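Local coordinates for HD domain-containing protein (Aquifex aeolicus, PDB 2HEK), which is of unproven function but binds zinc and GDP and, as an HD-domain protein, may have dGTPase activity, at residues A[74-79]-A[131-136]; A[82-87]-A[152-157]. All coordinates share one frame; numbering follows the deposited sequence.

Contact 1. Residues A[74-79]-A[131-136]; sequences KELVKL and IERLVR
Leu76 and Leu134 meet obliquely at the interface between helix 74-82 and helix 128-139, two helices of the all-helical HD domain. The short segments run 52° from parallel, with their axes 9.6 Å apart at closest approach. Both leucines set CG anti to the backbone N (chi1 178° for Leu76, -177° for Leu134), and this carries their branches into the interface, although neither CB is aimed straight across it. Leu76 CD1 lies against two atoms of its partner, CB and CD1 of Leu134. That same Leu134 CD1 also reaches the base of Leu79, 4.1 Å from its CB, and is thus shared by leucines three residues apart on helix 74-82. Tyr126 covers Leu76 and Leu79 from the loop before helix 128-139.

At one margin Arg133 crosses Leu76 at about a right angle. Its chain bends at chi3 (70°), and the guanidinium is held by salt bridges to Glu73 through NH2 and to Asp130 through NH1, so the charged end is paired while its flank borders the apolar interface. No hydrogen bond joins the two segments. The other branch of Leu76 meets the arginine obliquely, with CD2 3.6 Å from Arg133 NH1.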
loop_
_atom_site.group_PDB
_atom_site.type_symbol
_atom_site.label_atom_id
_atom_site.label_comp_id
_atom_site.label_asym_id
_atom_site.label_seq_id
_atom_site.Cartn_x
_atom_site.Cartn_y
_atom_site.Cartn_z
ATOM N N LYS A 74 25.944 -9.980 16.352
ATOM C CA LYS A 74 24.803 -9.994 15.420
ATOM C C LYS A 74 24.518 -11.389 14.852
ATOM O O LYS A 74 23.373 -11.856 14.868
ATOM C CB LYS A 74 25.034 -8.967 14.303
ATOM C CG LYS A 74 23.949 -8.966 13.180
ATOM C CD LYS A 74 24.086 -7.752 12.235
ATOM C CE LYS A 74 25.433 -7.706 11.520
ATOM N NZ LYS A 74 25.375 -6.743 10.360
ATOM N N GLU A 75 25.538 -12.077 14.359
ATOM C CA GLU A 75 25.262 -13.360 13.696
ATOM C C GLU A 75 24.642 -14.348 14.667
ATOM O O GLU A 75 23.716 -15.085 14.324
ATOM C CB GLU A 75 26.507 -13.943 13.016
ATOM C CG GLU A 75 26.243 -15.318 12.329
ATOM C CD GLU A 75 25.297 -15.247 11.107
ATOM O OE1 GLU A 75 24.860 -14.128 10.688
ATOM O OE2 GLU A 75 25.015 -16.328 10.557
ATOM N N LEU A 76 25.106 -14.326 15.911
ATOM C CA LEU A 76 24.643 -15.336 16.858
ATOM C C LEU A 76 23.175 -15.094 17.202
ATOM O O LEU A 76 22.400 -16.042 17.305
ATOM C CB LEU A 76 25.497 -15.314 18.140
ATOM C CG LEU A 76 25.030 -16.317 19.181
ATOM C CD1 LEU A 76 25.376 -17.735 18.701
ATOM C CD2 LEU A 76 25.664 -16.020 20.527
ATOM N N VAL A 77 22.805 -13.823 17.417
ATOM C CA VAL A 77 21.421 -13.509 17.779
ATOM C C VAL A 77 20.519 -13.756 16.560
ATOM O O VAL A 77 19.398 -14.202 16.733
ATOM C CB VAL A 77 21.259 -12.091 18.397
ATOM C CG1 VAL A 77 21.539 -11.025 17.404
ATOM C CG2 VAL A 77 19.824 -11.871 18.940
ATOM N N LYS A 78 21.023 -13.520 15.342
ATOM C CA LYS A 78 20.237 -13.779 14.128
ATOM C C LYS A 78 19.939 -15.255 14.060
ATOM O O LYS A 78 18.795 -15.670 13.759
ATOM C CB LYS A 78 20.970 -13.353 12.848
ATOM C CG LYS A 78 20.932 -11.821 12.586
ATOM C CD LYS A 78 21.980 -11.431 11.539
ATOM C CE LYS A 78 21.863 -12.278 10.228
ATOM N NZ LYS A 78 22.970 -11.910 9.243
ATOM N N LEU A 79 20.947 -16.071 14.350
ATOM C CA LEU A 79 20.677 -17.514 14.312
ATOM C C LEU A 79 19.758 -17.924 15.443
ATOM O O LEU A 79 18.933 -18.807 15.258
ATOM C CB LEU A 79 21.984 -18.356 14.275
ATOM C CG LEU A 79 22.888 -18.141 13.046
ATOM C CD1 LEU A 79 24.192 -19.016 13.083
ATOM C CD2 LEU A 79 22.119 -18.366 11.730
ATOM N N ILE A 131 26.967 -22.121 21.566
ATOM C CA ILE A 131 25.743 -22.862 21.309
ATOM C C ILE A 131 24.866 -22.927 22.572
ATOM O O ILE A 131 23.634 -22.866 22.483
ATOM C CB ILE A 131 26.033 -24.252 20.742
ATOM C CG1 ILE A 131 26.695 -24.151 19.354
ATOM C CG2 ILE A 131 24.777 -25.060 20.620
ATOM C CD1 ILE A 131 27.089 -25.552 18.734
ATOM N N GLU A 132 25.466 -23.088 23.758
ATOM C CA GLU A 132 24.632 -23.051 24.972
ATOM C C GLU A 132 24.035 -21.669 25.157
ATOM O O GLU A 132 22.934 -21.568 25.651
ATOM C CB GLU A 132 25.404 -23.440 26.245
ATOM C CG GLU A 132 26.066 -24.812 26.189
ATOM C CD GLU A 132 25.068 -25.960 26.090
ATOM O OE1 GLU A 132 23.983 -25.915 26.728
ATOM O OE2 GLU A 132 25.361 -26.930 25.361
ATOM N N ARG A 133 24.771 -20.616 24.786
ATOM C CA ARG A 133 24.273 -19.237 24.906
ATOM C C ARG A 133 23.138 -18.972 23.904
ATOM O O ARG A 133 22.126 -18.398 24.273
ATOM C CB ARG A 133 25.415 -18.233 24.694
ATOM C CG ARG A 133 26.462 -18.316 25.819
ATOM C CD ARG A 133 27.654 -17.445 25.553
ATOM N NE ARG A 133 27.368 -16.002 25.650
ATOM C CZ ARG A 133 27.434 -15.129 24.644
ATOM N NH1 ARG A 133 27.711 -15.530 23.408
ATOM N NH2 ARG A 133 27.196 -13.837 24.877
ATOM N N LEU A 134 23.318 -19.415 22.652
ATOM C CA LEU A 134 22.243 -19.377 21.654
ATOM C C LEU A 134 20.950 -20.015 22.181
ATOM O O LEU A 134 19.870 -19.455 22.035
ATOM C CB LEU A 134 22.684 -20.072 20.361
ATOM C CG LEU A 134 21.682 -20.064 19.180
ATOM C CD1 LEU A 134 22.481 -20.226 17.914
ATOM C CD2 LEU A 134 20.703 -21.200 19.281
ATOM N N VAL A 135 21.059 -21.189 22.781
ATOM C CA VAL A 135 19.883 -21.863 23.357
ATOM C C VAL A 135 19.175 -21.016 24.432
ATOM O O VAL A 135 17.965 -20.844 24.398
ATOM C CB VAL A 135 20.244 -23.250 23.920
ATOM C CG1 VAL A 135 19.082 -23.788 24.780
ATOM C CG2 VAL A 135 20.579 -24.203 22.774
ATOM N N ARG A 136 19.931 -20.467 25.371
ATOM C CA ARG A 136 19.368 -19.609 26.425
ATOM C C ARG A 136 18.713 -18.362 25.851
ATOM O O ARG A 136 17.642 -17.977 26.276
ATOM C CB ARG A 136 20.468 -19.200 27.432
ATOM C CG ARG A 136 20.824 -20.349 28.386
ATOM C CD ARG A 136 21.640 -19.907 29.623
ATOM N NE ARG A 136 22.974 -19.434 29.267
ATOM C CZ ARG A 136 24.023 -20.254 29.103
ATOM N NH1 ARG A 136 23.883 -21.562 29.223
ATOM N NH2 ARG A 136 25.189 -19.773 28.790
#

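Contact 2. Residues A[82-87]-A[152-157]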
loop_
_atom_site.group_PDB
_atom_site.type_symbol
_atom_site.label_atom_id
_atom_site.label_comp_id
_atom_site.label_asym_id
_atom_site.label_seq_id
_atom_site.Cartn_x
_atom_site.Cartn_y
_atom_site.Cartn_z
ATOM N N LEU A 82 16.437 -17.226 14.008
ATOM C CA LEU A 82 16.127 -18.270 13.019
ATOM C C LEU A 82 15.608 -19.608 13.599
ATOM O O LEU A 82 14.660 -20.215 13.051
ATOM C CB LEU A 82 17.364 -18.499 12.136
ATOM C CG LEU A 82 17.174 -19.397 10.899
ATOM C CD1 LEU A 82 16.270 -18.706 9.820
ATOM C CD2 LEU A 82 18.552 -19.811 10.291
ATOM N N LEU A 83 16.183 -20.059 14.732
ATOM C CA LEU A 83 15.863 -21.396 15.244
ATOM C C LEU A 83 14.810 -21.376 16.339
ATOM O O LEU A 83 14.485 -22.407 16.921
ATOM C CB LEU A 83 17.154 -22.071 15.746
ATOM C CG LEU A 83 18.271 -22.124 14.686
ATOM C CD1 LEU A 83 19.518 -22.742 15.276
ATOM C CD2 LEU A 83 17.837 -22.922 13.445
ATOM N N HIS A 84 14.270 -20.184 16.603
ATOM C CA HIS A 84 13.343 -19.973 17.709
ATOM C C HIS A 84 12.141 -20.898 17.719
ATOM O O HIS A 84 11.637 -21.216 18.773
ATOM C CB HIS A 84 12.842 -18.530 17.720
ATOM C CG HIS A 84 12.108 -18.165 18.975
ATOM N ND1 HIS A 84 10.734 -18.058 19.030
ATOM C CD2 HIS A 84 12.555 -17.894 20.225
ATOM C CE1 HIS A 84 10.365 -17.732 20.260
ATOM N NE2 HIS A 84 11.452 -17.622 21.003
ATOM N N ASP A 85 11.657 -21.295 16.543
ATOM C CA ASP A 85 10.484 -22.157 16.401
ATOM C C ASP A 85 10.755 -23.674 16.217
ATOM O O ASP A 85 9.808 -24.442 15.992
ATOM C CB ASP A 85 9.670 -21.682 15.174
ATOM C CG ASP A 85 8.665 -20.584 15.494
ATOM O OD1 ASP A 85 8.728 -19.935 16.554
ATOM O OD2 ASP A 85 7.768 -20.367 14.656
ATOM N N LEU A 86 12.002 -24.124 16.300
ATOM C CA LEU A 86 12.302 -25.539 15.997
ATOM C C LEU A 86 11.502 -26.529 16.836
ATOM O O LEU A 86 11.157 -27.621 16.365
ATOM C CB LEU A 86 13.784 -25.838 16.150
ATOM C CG LEU A 86 14.782 -25.298 15.128
ATOM C CD1 LEU A 86 16.191 -25.701 15.590
ATOM C CD2 LEU A 86 14.521 -25.897 13.769
ATOM N N GLY A 87 11.192 -26.144 18.069
ATOM C CA GLY A 87 10.479 -27.003 18.985
ATOM C C GLY A 87 8.954 -26.806 19.032
ATOM O O GLY A 87 8.307 -27.316 19.937
ATOM N N GLU A 152 16.302 -10.235 24.705
ATOM C CA GLU A 152 15.290 -9.159 24.559
ATOM C C GLU A 152 15.060 -8.800 23.087
ATOM O O GLU A 152 13.931 -8.486 22.689
ATOM C CB GLU A 152 15.725 -7.883 25.289
ATOM C CG GLU A 152 15.503 -7.921 26.782
ATOM C CD GLU A 152 15.945 -6.637 27.521
ATOM O OE1 GLU A 152 16.412 -5.644 26.907
ATOM O OE2 GLU A 152 15.847 -6.654 28.762
ATOM N N ILE A 153 16.131 -8.838 22.295
ATOM C CA ILE A 153 16.032 -8.511 20.876
ATOM C C ILE A 153 15.036 -9.445 20.161
ATOM O O ILE A 153 14.302 -9.012 19.278
ATOM C CB ILE A 153 17.417 -8.478 20.191
ATOM C CG1 ILE A 153 18.230 -7.273 20.712
ATOM C CG2 ILE A 153 17.284 -8.497 18.615
ATOM C CD1 ILE A 153 19.699 -7.216 20.199
ATOM N N ILE A 154 14.985 -10.694 20.587
ATOM C CA ILE A 154 14.103 -11.689 19.998
ATOM C C ILE A 154 12.748 -11.840 20.696
ATOM O O ILE A 154 11.717 -11.860 20.010
ATOM C CB ILE A 154 14.764 -13.075 19.910
ATOM C CG1 ILE A 154 16.000 -13.027 19.009
ATOM C CG2 ILE A 154 13.765 -14.127 19.315
ATOM C CD1 ILE A 154 16.891 -14.228 19.318
ATOM N N THR A 155 12.743 -11.897 22.040
ATOM C CA THR A 155 11.592 -12.372 22.814
ATOM C C THR A 155 10.932 -11.245 23.619
ATOM O O THR A 155 9.909 -11.470 24.281
ATOM C CB THR A 155 12.015 -13.493 23.826
ATOM O OG1 THR A 155 12.980 -12.944 24.721
ATOM C CG2 THR A 155 12.678 -14.740 23.096
ATOM N N GLY A 156 11.492 -10.036 23.569
ATOM C CA GLY A 156 10.942 -8.907 24.343
ATOM C C GLY A 156 9.612 -8.407 23.795
ATOM O O GLY A 156 9.085 -8.959 22.821
ATOM N N GLU A 157 9.057 -7.366 24.414
ATOM C CA GLU A 157 7.697 -6.946 24.086
ATOM C C GLU A 157 7.566 -6.530 22.613
ATOM O O GLU A 157 6.597 -6.917 21.961
ATOM C CB GLU A 157 7.177 -5.857 25.031
ATOM C CG GLU A 157 6.825 -6.331 26.436
ATOM C CD GLU A 157 5.711 -7.398 26.490
ATOM O OE1 GLU A 157 4.719 -7.343 25.704
ATOM O OE2 GLU A 157 5.827 -8.308 27.341
#
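The imidazole of His84 meets two methyl groups from the end of helix 145-155, both arriving obliquely to the ring. CG2 of Ile154 lies 4.1 Å from His84 CD2, and CG2 of Thr155 lies 3.8 Å from His84 NE2. These two bonded ring atoms each touch a different residue. Setting CG anti to the backbone N, chi1 -168°, swings the ring out from the turn, where it meets the helix end. There the His84 and Ile154 side chains run alongside each other, pointing opposite ways, while Thr155 crosses the histidine at a slant.

At chi1 60° the Thr155 hydroxyl turns back to hydrogen-bond Ser151 O, and the methyl CG2 is the branch that meets the ring. Just beyond, Gly156 leaves helical geometry, though its N still bonds to Glu152 O at 3.0 Å.

On the histidine side, a type I beta turn from Leu83 to Leu86 is closed by Leu86 N to Leu83 O, 3.1 Å. It places His84 and Asp85 side by side, and Asp85 OD2 forms a salt bridge with Arg51. Asp85 joins His54 and Asp161 at the bound zinc ion, and the nearest His84 side-chain atom is about 4 Å from that ion. A turn carrying adjacent His and Asp, with a preceding histidine and a later aspartate, is consistent with the H...HD...D pattern of HD-domain metal sites, although His84 is not among the three residues seen at the zinc ion here.

In the fold
From the N terminus, the chain enters helix 74-82 with the first segment of contact 1 and leaves it through segment 82-87 of contact 2, which holds the turn 83-86. It then passes through helices 95-98, 108-115 and 117-123 before helix 128-139 returns to close contact 1, a loop of 51 residues. Helix 145-155 follows and closes contact 2 across 64 residues. The two closures cross rather than nest, since their segments alternate. Contact 1 joins helix 74-82 to helix 128-139, whereas contact 2 joins the turn that follows helix 74-82 to the end of helix 145-155. They lie about 10 Å apart, centre to centre, and Val77 O packs 3.6 Å from Ile154 CD1, so the two contacts touch directly, the second lying beside the zinc site.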